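Local coordinates for Lin1944 protein (Listeria innocua, PDB 3D7L) that is of unknown function but belongs to the short-chain dehydrogenase/reductase family and is therefore probably an oxidoreductase, at residues I116-P121 against T154-V159; V159-W164 against P176-K181. All blocks are in the same frame, centred on the assembly; numbering follows the deposited sequence.

Contact 1: I116-P121 against T154-V159; sequences IMMEDP and TVSPNV
Ile-116 lies alongside Asn-158, the two side chains pointing the same way, and its CD1 methyl rests against the amide group, 3.6 Å from Asn-158 CG. With CG1 anti to the backbone N (chi1 -158°) the chain heads for the amide and carries CD1 onto it, while CG2, between the backbone N and the carbonyl carbon, comes 3.8 Å from Asn-158 OD1. A branched aliphatic suits this buried place, since one methyl can lie on the amide while the other packs beside its oxygen and the CA of Asn-158. The backbones join through one bond, Ile-116 N to Pro-157 O at 2.9 Å. Farther back along strand 151-157, the extended side chain of Met-118, a selenomethionine, brings CE to 3.5 Å from Ser-156 OG. That hydroxyl also lies near Ile-116 N at a poor angle and finds its hydrogen-bond partner in Tyr-202 instead. Met-118 also packs on helix 126-142 and on Ala-137 of the second subunit. Asn-158 is held at both ends of its amide: OD1 accepts from Val-159 N at 2.7 Å, a bent bond (135° at the hydrogen), while ND2 bonds to the carbonyl oxygen of Tyr-202. With its rotation fixed in this way, the buried amide can offer a flat surface to Ile-116, and the contact combines one polar backbone link with apolar cover over polar groups that find their partners in Val-159 N and Tyr-202.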
loop_
_atom_site.group_PDB
_atom_site.type_symbol
_atom_site.label_atom_id
_atom_site.label_comp_id
_atom_site.label_asym_id
_atom_site.label_seq_id
_atom_site.Cartn_x
_atom_site.Cartn_y
_atom_site.Cartn_z
ATOM N N ILE D 116 8.268 7.103 7.671
ATOM C CA ILE D 116 9.397 6.192 7.851
ATOM C C ILE D 116 8.978 4.764 8.272
ATOM O O ILE D 116 9.734 3.831 8.120
ATOM C CB ILE D 116 10.412 6.764 8.892
ATOM C CG1 ILE D 116 11.812 6.137 8.711
ATOM C CG2 ILE D 116 9.845 6.648 10.298
ATOM C CD1 ILE D 116 12.883 6.708 9.579
HETATM N N MSE D 117 7.778 4.591 8.795
HETATM C CA MSE D 117 7.401 3.267 9.295
HETATM C C MSE D 117 7.350 2.188 8.214
HETATM O O MSE D 117 7.496 1.008 8.521
HETATM C CB MSE D 117 6.089 3.315 10.055
HETATM C CG MSE D 117 6.300 3.746 11.465
HETATM SE SE MSE D 117 4.640 3.670 12.449
HETATM C CE MSE D 117 4.117 5.512 12.279
HETATM N N MSE D 118 7.146 2.590 6.960
HETATM C CA MSE D 118 7.257 1.653 5.834
HETATM C C MSE D 118 8.690 1.175 5.527
HETATM O O MSE D 118 8.855 0.160 4.856
HETATM C CB MSE D 118 6.647 2.268 4.579
HETATM C CG MSE D 118 7.459 3.464 4.060
HETATM SE SE MSE D 118 6.818 4.076 2.328
HETATM C CE MSE D 118 7.907 5.665 2.132
ATOM N N GLU D 119 9.713 1.909 5.978
ATOM C CA GLU D 119 11.129 1.615 5.630
ATOM C C GLU D 119 11.997 1.203 6.823
ATOM O O GLU D 119 12.983 0.486 6.660
ATOM C CB GLU D 119 11.809 2.831 4.987
ATOM C CG GLU D 119 10.990 3.492 3.883
ATOM C CD GLU D 119 11.842 4.095 2.743
ATOM O OE1 GLU D 119 12.689 3.343 2.178
ATOM O OE2 GLU D 119 11.643 5.303 2.411
ATOM N N ASP D 120 11.643 1.688 8.009
ATOM C CA ASP D 120 12.415 1.461 9.240
ATOM C C ASP D 120 11.385 1.065 10.289
ATOM O O ASP D 120 10.997 1.900 11.123
ATOM C CB ASP D 120 13.089 2.783 9.630
ATOM C CG ASP D 120 14.189 2.620 10.660
ATOM O OD1 ASP D 120 14.278 1.567 11.355
ATOM O OD2 ASP D 120 14.975 3.582 10.783
ATOM N N PRO D 121 10.890 -0.190 10.208
ATOM C CA PRO D 121 9.644 -0.520 10.916
ATOM C C PRO D 121 9.757 -0.605 12.431
ATOM O O PRO D 121 10.839 -0.894 12.975
ATOM C CB PRO D 121 9.255 -1.882 10.337
ATOM C CG PRO D 121 10.535 -2.486 9.865
ATOM C CD PRO D 121 11.406 -1.335 9.428
ATOM N N THR D 154 5.253 12.291 -2.975
ATOM C CA THR D 154 4.945 12.012 -1.583
ATOM C C THR D 154 6.074 12.521 -0.692
ATOM O O THR D 154 7.230 12.611 -1.126
ATOM C CB THR D 154 4.684 10.507 -1.291
ATOM O OG1 THR D 154 5.787 9.722 -1.729
ATOM C CG2 THR D 154 3.433 10.039 -1.985
ATOM N N VAL D 155 5.727 12.871 0.535
ATOM C CA VAL D 155 6.708 13.256 1.540
ATOM C C VAL D 155 6.643 12.212 2.659
ATOM O O VAL D 155 5.556 11.884 3.144
ATOM C CB VAL D 155 6.488 14.690 2.038
ATOM C CG1 VAL D 155 7.445 15.025 3.225
ATOM C CG2 VAL D 155 6.672 15.690 0.872
ATOM N N SER D 156 7.798 11.660 3.014
ATOM C CA SER D 156 7.876 10.590 4.029
ATOM C C SER D 156 8.705 11.064 5.220
ATOM O O SER D 156 9.936 11.109 5.168
ATOM C CB SER D 156 8.456 9.313 3.457
ATOM O OG SER D 156 8.418 8.285 4.445
ATOM N N PRO D 157 8.022 11.466 6.293
ATOM C CA PRO D 157 8.775 11.952 7.436
ATOM C C PRO D 157 9.160 10.874 8.431
ATOM O O PRO D 157 8.476 9.846 8.569
ATOM C CB PRO D 157 7.793 12.929 8.112
ATOM C CG PRO D 157 6.458 12.763 7.367
ATOM C CD PRO D 157 6.571 11.574 6.506
ATOM N N ASN D 158 10.251 11.149 9.135
ATOM C CA ASN D 158 10.603 10.439 10.358
ATOM C C ASN D 158 9.702 10.973 11.463
ATOM O O ASN D 158 8.935 11.941 11.256
ATOM C CB ASN D 158 12.074 10.728 10.679
ATOM C CG ASN D 158 12.706 9.700 11.583
ATOM O OD1 ASN D 158 12.016 8.968 12.305
ATOM N ND2 ASN D 158 14.052 9.622 11.541
ATOM N N VAL D 159 9.778 10.368 12.642
ATOM C CA VAL D 159 9.120 10.941 13.824
ATOM C C VAL D 159 9.532 12.416 14.018
ATOM O O VAL D 159 10.708 12.758 13.840
ATOM C CB VAL D 159 9.373 10.079 15.125
ATOM C CG1 VAL D 159 10.866 9.896 15.396
ATOM C CG2 VAL D 159 8.695 10.713 16.353
#

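Contact 2: V159-W164 against P176-K181; sequences VLEESW and PVPAAK
Val-159 meets Pro-176 side by side, its CG1 3.9 Å from Pro-176 CB, while its carbonyl oxygen accepts from Val-177 N at 2.9 Å. Leu-160 points away from 176-181 overall, although CB still touches Val-177 O and CD2 lies 4.1 Å from Val-177 CG2; the backbones of these two residues are bridged, and Leu-160 CD1 reaches Ala-179 CB at 4.0 Å. Helix 14-23 and Val-182 also touch this leucine, a fitting residue where two helices come close. Glu-161 N completes the bridge by donating to Val-177 O at 2.8 Å. The extended side chain of Glu-161 runs beside Pro-178, its CD and OE1 near the ring's CG, and OE2 shares a water with Pro-176 O. Glu-162 bends at chi2 (-74°), and its OE2 accepts from Ala-179 N at 2.7 Å, the donor standing above the carboxylate plane; OE1 takes a water that also binds Ala-180 N. Because Pro-178 has no side-chain acceptor at the N-cap position, this carboxylate serves the first turn of helix 179-191, where negative charge probably also suits the helix dipole. Trp-164 crosses Pro-176 at about a right angle, its flat indole offering a pi face to the proline CG in a CH-pi contact. A single beta bridge thus closes the loop after strand 151-157 of the Rossmann fold, in the region that in short-chain dehydrogenases/reductases commonly borders the substrate pocket.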
loop_
_atom_site.group_PDB
_atom_site.type_symbol
_atom_site.label_atom_id
_atom_site.label_comp_id
_atom_site.label_asym_id
_atom_site.label_seq_id
_atom_site.Cartn_x
_atom_site.Cartn_y
_atom_site.Cartn_z
ATOM N N VAL D 159 9.778 10.368 12.642
ATOM C CA VAL D 159 9.120 10.941 13.824
ATOM C C VAL D 159 9.532 12.416 14.018
ATOM O O VAL D 159 10.708 12.758 13.840
ATOM C CB VAL D 159 9.373 10.079 15.125
ATOM C CG1 VAL D 159 10.866 9.896 15.396
ATOM C CG2 VAL D 159 8.695 10.713 16.353
ATOM N N LEU D 160 8.569 13.277 14.352
ATOM C CA LEU D 160 8.847 14.713 14.585
ATOM C C LEU D 160 9.369 15.052 15.987
ATOM O O LEU D 160 8.863 14.541 16.992
ATOM C CB LEU D 160 7.612 15.570 14.303
ATOM C CG LEU D 160 6.891 15.335 12.977
ATOM C CD1 LEU D 160 5.717 16.281 12.877
ATOM C CD2 LEU D 160 7.865 15.520 11.798
ATOM N N GLU D 161 10.369 15.933 16.048
ATOM C CA GLU D 161 10.850 16.458 17.319
ATOM C C GLU D 161 9.683 16.976 18.180
ATOM O O GLU D 161 9.635 16.732 19.392
ATOM C CB GLU D 161 11.848 17.604 17.094
ATOM C CG GLU D 161 13.155 17.173 16.444
ATOM C CD GLU D 161 14.167 18.295 16.341
ATOM O OE1 GLU D 161 13.779 19.479 16.413
ATOM O OE2 GLU D 161 15.360 17.990 16.179
ATOM N N GLU D 162 8.745 17.690 17.556
ATOM C CA GLU D 162 7.618 18.250 18.302
ATOM C C GLU D 162 6.587 17.209 18.758
ATOM O O GLU D 162 5.659 17.544 19.489
ATOM C CB GLU D 162 6.951 19.423 17.569
ATOM C CG GLU D 162 7.145 19.497 16.057
ATOM C CD GLU D 162 8.533 19.949 15.625
ATOM O OE1 GLU D 162 8.933 21.117 15.844
ATOM O OE2 GLU D 162 9.228 19.115 15.036
ATOM N N SER D 163 6.764 15.962 18.329
ATOM C CA SER D 163 5.965 14.830 18.811
ATOM C C SER D 163 6.769 13.831 19.657
ATOM O O SER D 163 6.199 12.884 20.178
ATOM C CB SER D 163 5.340 14.089 17.626
ATOM O OG SER D 163 4.462 14.923 16.894
ATOM N N TRP D 164 8.076 14.061 19.791
ATOM C CA TRP D 164 9.018 13.153 20.459
ATOM C C TRP D 164 8.701 12.884 21.930
ATOM O O TRP D 164 8.911 11.775 22.435
ATOM C CB TRP D 164 10.429 13.737 20.367
ATOM C CG TRP D 164 11.536 12.816 20.807
ATOM C CD1 TRP D 164 12.436 13.043 21.804
ATOM C CD2 TRP D 164 11.868 11.544 20.244
ATOM N NE1 TRP D 164 13.315 11.991 21.903
ATOM C CE2 TRP D 164 13.000 11.065 20.938
ATOM C CE3 TRP D 164 11.336 10.768 19.199
ATOM C CZ2 TRP D 164 13.602 9.837 20.633
ATOM C CZ3 TRP D 164 11.937 9.536 18.901
ATOM C CH2 TRP D 164 13.049 9.089 19.621
ATOM N N PRO D 176 14.666 12.058 15.908
ATOM C CA PRO D 176 13.539 12.763 15.293
ATOM C C PRO D 176 13.951 14.002 14.476
ATOM O O PRO D 176 15.061 14.528 14.632
ATOM C CB PRO D 176 12.680 13.162 16.492
ATOM C CG PRO D 176 13.683 13.330 17.614
ATOM C CD PRO D 176 14.755 12.286 17.366
ATOM N N VAL D 177 13.062 14.434 13.586
ATOM C CA VAL D 177 13.351 15.541 12.670
ATOM C C VAL D 177 12.452 16.730 12.999
ATOM O O VAL D 177 11.320 16.541 13.450
ATOM C CB VAL D 177 13.186 15.117 11.169
ATOM C CG1 VAL D 177 14.264 14.070 10.761
ATOM C CG2 VAL D 177 11.790 14.586 10.900
ATOM N N PRO D 178 12.958 17.961 12.794
ATOM C CA PRO D 178 12.065 19.102 13.024
ATOM C C PRO D 178 10.959 19.107 11.971
ATOM O O PRO D 178 11.228 18.868 10.797
ATOM C CB PRO D 178 12.976 20.326 12.830
ATOM C CG PRO D 178 14.367 19.807 12.830
ATOM C CD PRO D 178 14.289 18.393 12.322
ATOM N N ALA D 179 9.733 19.374 12.395
ATOM C CA ALA D 179 8.624 19.550 11.473
ATOM C C ALA D 179 8.924 20.626 10.408
ATOM O O ALA D 179 8.578 20.435 9.237
ATOM C CB ALA D 179 7.377 19.887 12.236
ATOM N N ALA D 180 9.585 21.717 10.799
ATOM C CA ALA D 180 10.080 22.717 9.839
ATOM C C ALA D 180 10.905 22.132 8.679
ATOM O O ALA D 180 10.847 22.642 7.552
ATOM C CB ALA D 180 10.888 23.810 10.549
ATOM N N LYS D 181 11.702 21.090 8.956
ATOM C CA LYS D 181 12.526 20.479 7.911
ATOM C C LYS D 181 11.665 19.654 6.963
ATOM O O LYS D 181 11.836 19.711 5.748
ATOM C CB LYS D 181 13.643 19.640 8.531
ATOM C CG LYS D 181 14.627 19.038 7.549
ATOM C CD LYS D 181 15.577 18.125 8.271
ATOM C CE LYS D 181 16.603 17.533 7.326
ATOM N NZ LYS D 181 17.575 16.692 8.064
HETATM O O HOH W 1 16.385 15.582 16.729
HETATM O O HOH W 2 10.248 22.574 13.347
#

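Strand 108-113 of the central parallel sheet runs into the loop carrying 116-121, and the chain then passes through helix 126-142 before returning on strand 151-157, whose end closes contact 1. The C-terminal end of strand 151-157 is thereby joined to the loop that follows strand 108-113, across a beta-alpha-beta crossover. Val-159, shared by both contacts, leads directly into contact 2, which closes a shorter excursion through helix 164-167 and brings the chain to helix 179-191. The contacts therefore follow in series, neither nested nor crossed. Their centres lie about 12 Å apart, and Asn-158 CB packs against Val-177 CG2 at 3.9 Å, so the two contacts touch directly.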